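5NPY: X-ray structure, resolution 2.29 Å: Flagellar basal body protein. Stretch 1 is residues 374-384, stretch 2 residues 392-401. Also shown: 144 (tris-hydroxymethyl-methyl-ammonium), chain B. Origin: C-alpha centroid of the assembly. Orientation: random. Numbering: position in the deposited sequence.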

# COMPACT_ATOMS: atom_id res chain seq x y z
N GLN A 374 -11.27 -0.10 3.65
CA GLN A 374 -11.16 -1.09 4.71
C GLN A 374 -11.17 -2.50 4.15
O GLN A 374 -11.76 -2.77 3.09
N SER A 375 -10.46 -3.39 4.85
CA SER A 375 -10.37 -4.80 4.50
C SER A 375 -10.45 -5.59 5.78
O SER A 375 -9.73 -5.28 6.74
N GLU A 376 -11.28 -6.63 5.78
CA GLU A 376 -11.32 -7.60 6.85
C GLU A 376 -10.98 -8.98 6.30
O GLU A 376 -11.45 -9.36 5.22
N TYR A 377 -10.19 -9.74 7.05
CA TYR A 377 -9.57 -10.98 6.60
C TYR A 377 -10.02 -12.13 7.49
O TYR A 377 -9.98 -12.02 8.73
N TYR A 378 -10.45 -13.23 6.87
CA TYR A 378 -10.88 -14.42 7.58
C TYR A 378 -10.10 -15.59 7.02
O TYR A 378 -10.11 -15.80 5.80
N MET A 379 -9.42 -16.36 7.88
CA MET A 379 -8.59 -17.48 7.43
C MET A 379 -9.43 -18.72 7.19
O MET A 379 -10.23 -19.11 8.03
N THR A 380 -9.21 -19.36 6.05
CA THR A 380 -10.07 -20.44 5.62
C THR A 380 -9.35 -21.76 5.44
O THR A 380 -10.00 -22.81 5.48
N ASN A 381 -8.04 -21.73 5.23
CA ASN A 381 -7.26 -22.92 4.96
C ASN A 381 -5.86 -22.73 5.51
O ASN A 381 -5.26 -21.67 5.32
N SER A 382 -5.34 -23.76 6.17
CA SER A 382 -3.99 -23.68 6.70
C SER A 382 -3.08 -24.62 5.91
O SER A 382 -3.52 -25.64 5.38
N ASN A 383 -1.81 -24.25 5.81
CA ASN A 383 -0.84 -25.04 5.06
C ASN A 383 -0.28 -26.13 5.98
O ASN A 383 0.55 -25.88 6.85
N ASP A 384 -0.75 -27.35 5.77
CA ASP A 384 -0.30 -28.51 6.50
C ASP A 384 1.07 -28.94 5.96
O ASP A 384 1.19 -29.21 4.77
N LYS A 392 -4.97 -30.43 -3.04
CA LYS A 392 -5.75 -29.33 -3.59
C LYS A 392 -5.83 -28.13 -2.66
O LYS A 392 -6.09 -27.02 -3.12
N ARG A 393 -5.62 -28.33 -1.35
CA ARG A 393 -5.70 -27.21 -0.41
C ARG A 393 -4.37 -27.11 0.31
O ARG A 393 -4.31 -27.02 1.54
N LYS A 394 -3.29 -27.16 -0.48
CA LYS A 394 -1.95 -27.00 0.09
C LYS A 394 -1.72 -25.59 0.62
O LYS A 394 -1.14 -25.40 1.71
N ASN A 395 -2.09 -24.57 -0.16
CA ASN A 395 -1.75 -23.19 0.20
C ASN A 395 -2.64 -22.65 1.31
O ASN A 395 -3.86 -22.87 1.32
N GLN A 396 -2.02 -21.91 2.23
CA GLN A 396 -2.80 -21.16 3.21
C GLN A 396 -3.59 -20.09 2.49
O GLN A 396 -3.09 -19.43 1.57
N THR A 397 -4.86 -19.92 2.88
CA THR A 397 -5.70 -18.93 2.22
C THR A 397 -6.51 -18.17 3.25
O THR A 397 -6.90 -18.70 4.29
N TRP A 398 -6.78 -16.92 2.91
CA TRP A 398 -7.71 -16.06 3.62
C TRP A 398 -8.73 -15.54 2.62
O TRP A 398 -8.38 -15.31 1.46
N GLU A 399 -9.97 -15.34 3.06
CA GLU A 399 -10.97 -14.63 2.26
C GLU A 399 -11.11 -13.21 2.78
O GLU A 399 -11.39 -13.00 3.98
N VAL A 400 -10.98 -12.24 1.86
CA VAL A 400 -10.90 -10.82 2.20
C VAL A 400 -12.15 -10.08 1.71
O VAL A 400 -12.50 -10.13 0.52
N LYS A 401 -12.77 -9.32 2.61
CA LYS A 401 -13.98 -8.53 2.36
C LYS A 401 -13.58 -7.06 2.38
O LYS A 401 -13.21 -6.54 3.43

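A beta bulge interrupts the antiparallel pairing of the two stretches: the register shifts by one residue between Met379 and Asn381, so that Thr397 O accepts from Thr380 N at 3.0 Å and, weakly, from Asn381 N at 3.4 Å. The inserted residue, Thr380, has its CA-to-CB bond directed toward the opposing strand. Its p rotamer brings OG1 to 2.6 Å from OG1 of Thr397, also p, and Thr397 donates in this hydrogen bond. Thr380 OG1 in turn donates to O3 of the bound tris-hydroxymethyl-methyl-ammonium at 2.9 Å, and the ligand passes the chain on from O3 to Glu399 OE2 at 2.7 Å. A weak bond from ligand O4 to Thr397 OG1, 3.1 Å, adds a further tie. The methyl group of Thr380 is also in contact with the Glu399 side chain, with CG2 3.5 Å from CG.

Beyond the bulge, Asn381 (chi1 t) uses both ends of its amide to hold the loop that leads into the second strand. OD1 accepts from Arg393 NE at 2.8 Å and from Arg393 NH2 at 2.9 Å, while ND2 donates to the carbonyl oxygens of Arg393 and Asn395, each at 2.8 Å. The CA-to-CB bond of Arg393 points sideways, but a p turn at chi3 helps bring the guanidinium back to this amide; ligand atom C4 lies over one face of the group. Asn383, chi1 t, adds a hydrogen bond from ND2 to Lys394 O at 3.0 Å. One water donates to Ser382 O and Arg393 O, both at 3.1 Å, and accepts from Asp384 N at 2.7 Å, bridging the backbones.

In the regular part of the ladder, Tyr377, Met379, Trp398 and Val400 share one face and form its apolar packing. Met379, extended with chi1 and chi2 both t, lays CB over the six-membered ring of Trp398 (m), 3.8 Å from the centroid and nearly on the ring normal; its SD approaches CZ2 of Trp398 to 3.8 Å. Tyr377 (m) places CB 3.5 Å from Trp398 CE3, and its ring receives Val400 CG1 over one face, 4.2 Å from the centroid.

The other face carries Glu376, Tyr378, Glu399 and Lys401. The all-t side chain of Lys401 runs past both first-strand neighbours, CD lying 3.9 Å from Glu376 OE1 and 4.3 Å from Tyr378 OH. A water accepts from Lys401 NZ at 2.7 Å and makes a weak hydrogen bond with Tyr378 OH at 3.5 Å.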

# COMPACT_ATOMS: atom_id res chain seq x y z
CB GLN A 374 -12.26 -0.92 5.75
CG GLN A 374 -12.13 0.42 6.49
CD GLN A 374 -13.03 0.56 7.70
OE1 GLN A 374 -13.81 -0.34 8.02
NE2 GLN A 374 -12.93 1.70 8.37
CB SER A 375 -9.07 -5.16 3.79
OG SER A 375 -9.09 -4.74 2.45
CB GLU A 376 -12.69 -7.61 7.48
CG GLU A 376 -13.25 -6.24 7.80
CD GLU A 376 -14.54 -6.38 8.57
OE1 GLU A 376 -15.62 -6.08 8.02
OE2 GLU A 376 -14.48 -6.88 9.71
CB TYR A 377 -8.03 -10.87 6.63
CG TYR A 377 -7.43 -9.65 5.92
CD1 TYR A 377 -6.68 -9.79 4.75
CD2 TYR A 377 -7.60 -8.35 6.43
CE1 TYR A 377 -6.13 -8.67 4.09
CE2 TYR A 377 -7.05 -7.24 5.80
CZ TYR A 377 -6.32 -7.41 4.61
OH TYR A 377 -5.77 -6.31 3.96
CB TYR A 378 -12.38 -14.65 7.43
CG TYR A 378 -13.24 -13.44 7.73
CD1 TYR A 378 -13.68 -12.59 6.72
CD2 TYR A 378 -13.64 -13.15 9.02
CE1 TYR A 378 -14.47 -11.47 7.00
CE2 TYR A 378 -14.41 -12.05 9.31
CZ TYR A 378 -14.82 -11.21 8.30
OH TYR A 378 -15.59 -10.12 8.59
CB MET A 379 -7.49 -17.82 8.42
CG MET A 379 -6.44 -18.77 7.84
SD MET A 379 -5.03 -18.87 8.99
CE MET A 379 -5.37 -20.41 9.81
CB THR A 380 -10.76 -20.09 4.28
OG1 THR A 380 -9.74 -19.81 3.29
CG2 THR A 380 -11.65 -18.86 4.44
CB ASN A 381 -7.17 -23.22 3.45
CG ASN A 381 -6.69 -24.62 3.19
OD1 ASN A 381 -7.40 -25.58 3.44
ND2 ASN A 381 -5.45 -24.74 2.72
CB SER A 382 -3.97 -24.01 8.19
OG SER A 382 -4.11 -25.39 8.37
CB ASN A 383 0.26 -24.16 4.48
CG ASN A 383 1.53 -24.94 4.08
OD1 ASN A 383 2.62 -24.70 4.61
ND2 ASN A 383 1.38 -25.90 3.18
CB ASP A 384 -1.34 -29.63 6.38
CG ASP A 384 -0.92 -30.95 7.07
OD1 ASP A 384 0.25 -31.09 7.48
OD2 ASP A 384 -1.78 -31.86 7.23
CB LYS A 392 -7.15 -29.80 -3.95
CG LYS A 392 -7.13 -30.81 -5.06
CD LYS A 392 -8.50 -31.40 -5.32
CE LYS A 392 -8.46 -32.13 -6.64
NZ LYS A 392 -7.35 -33.13 -6.63
CB ARG A 393 -6.87 -27.40 0.55
CG ARG A 393 -8.24 -27.57 -0.13
CD ARG A 393 -9.29 -27.91 0.91
NE ARG A 393 -9.35 -26.86 1.93
CZ ARG A 393 -10.38 -26.04 2.16
NH1 ARG A 393 -11.52 -26.14 1.50
NH2 ARG A 393 -10.26 -25.15 3.13
CB LYS A 394 -0.90 -27.34 -0.96
CG LYS A 394 0.46 -27.67 -0.38
CD LYS A 394 1.51 -26.76 -0.94
CE LYS A 394 1.53 -26.81 -2.46
NZ LYS A 394 2.09 -25.55 -2.97
CB ASN A 395 -1.87 -22.28 -1.01
CG ASN A 395 -0.84 -22.56 -2.01
OD1 ASN A 395 0.12 -23.26 -1.72
ND2 ASN A 395 -1.00 -22.02 -3.23
CB GLN A 396 -1.90 -20.53 4.26
CG GLN A 396 -2.50 -19.32 4.93
CD GLN A 396 -1.94 -19.09 6.29
OE1 GLN A 396 -1.69 -20.05 7.04
NE2 GLN A 396 -1.71 -17.82 6.63
CB THR A 397 -6.70 -19.54 1.16
OG1 THR A 397 -7.68 -20.37 1.80
CG2 THR A 397 -5.95 -20.34 0.12
CB TRP A 398 -6.99 -14.87 4.29
CG TRP A 398 -5.94 -15.25 5.28
CD1 TRP A 398 -4.84 -16.01 5.05
CD2 TRP A 398 -5.87 -14.83 6.66
NE1 TRP A 398 -4.08 -16.10 6.21
CE2 TRP A 398 -4.70 -15.39 7.20
CE3 TRP A 398 -6.69 -14.04 7.48
CZ2 TRP A 398 -4.33 -15.21 8.53
CZ3 TRP A 398 -6.32 -13.85 8.79
CH2 TRP A 398 -5.15 -14.43 9.31
CB GLU A 399 -12.33 -15.32 2.27
CG GLU A 399 -12.27 -16.72 1.73
CD GLU A 399 -13.61 -17.24 1.27
OE1 GLU A 399 -14.48 -16.42 0.91
OE2 GLU A 399 -13.79 -18.47 1.27
CB VAL A 400 -9.63 -10.19 1.60
CG1 VAL A 400 -9.52 -8.73 2.01
CG2 VAL A 400 -8.33 -11.06 1.92
CB LYS A 401 -15.00 -8.86 3.45
CG LYS A 401 -16.11 -7.85 3.72
CD LYS A 401 -16.87 -8.22 5.01
CE LYS A 401 -18.33 -7.77 4.93
NZ LYS A 401 -19.17 -8.43 5.96
C1 144 B . -11.30 -22.60 -1.31
N 144 B . -11.36 -21.93 -0.01
C2 144 B . -12.33 -22.61 0.85
O2 144 B . -13.67 -22.27 0.58
C3 144 B . -11.78 -20.54 -0.18
O3 144 B . -11.43 -19.77 0.95
C4 144 B . -10.08 -21.91 0.71
O4 144 B . -8.97 -22.58 0.14
O HOH W 1 -18.46 -10.94 6.81
O HOH W 2 -2.40 -28.05 3.75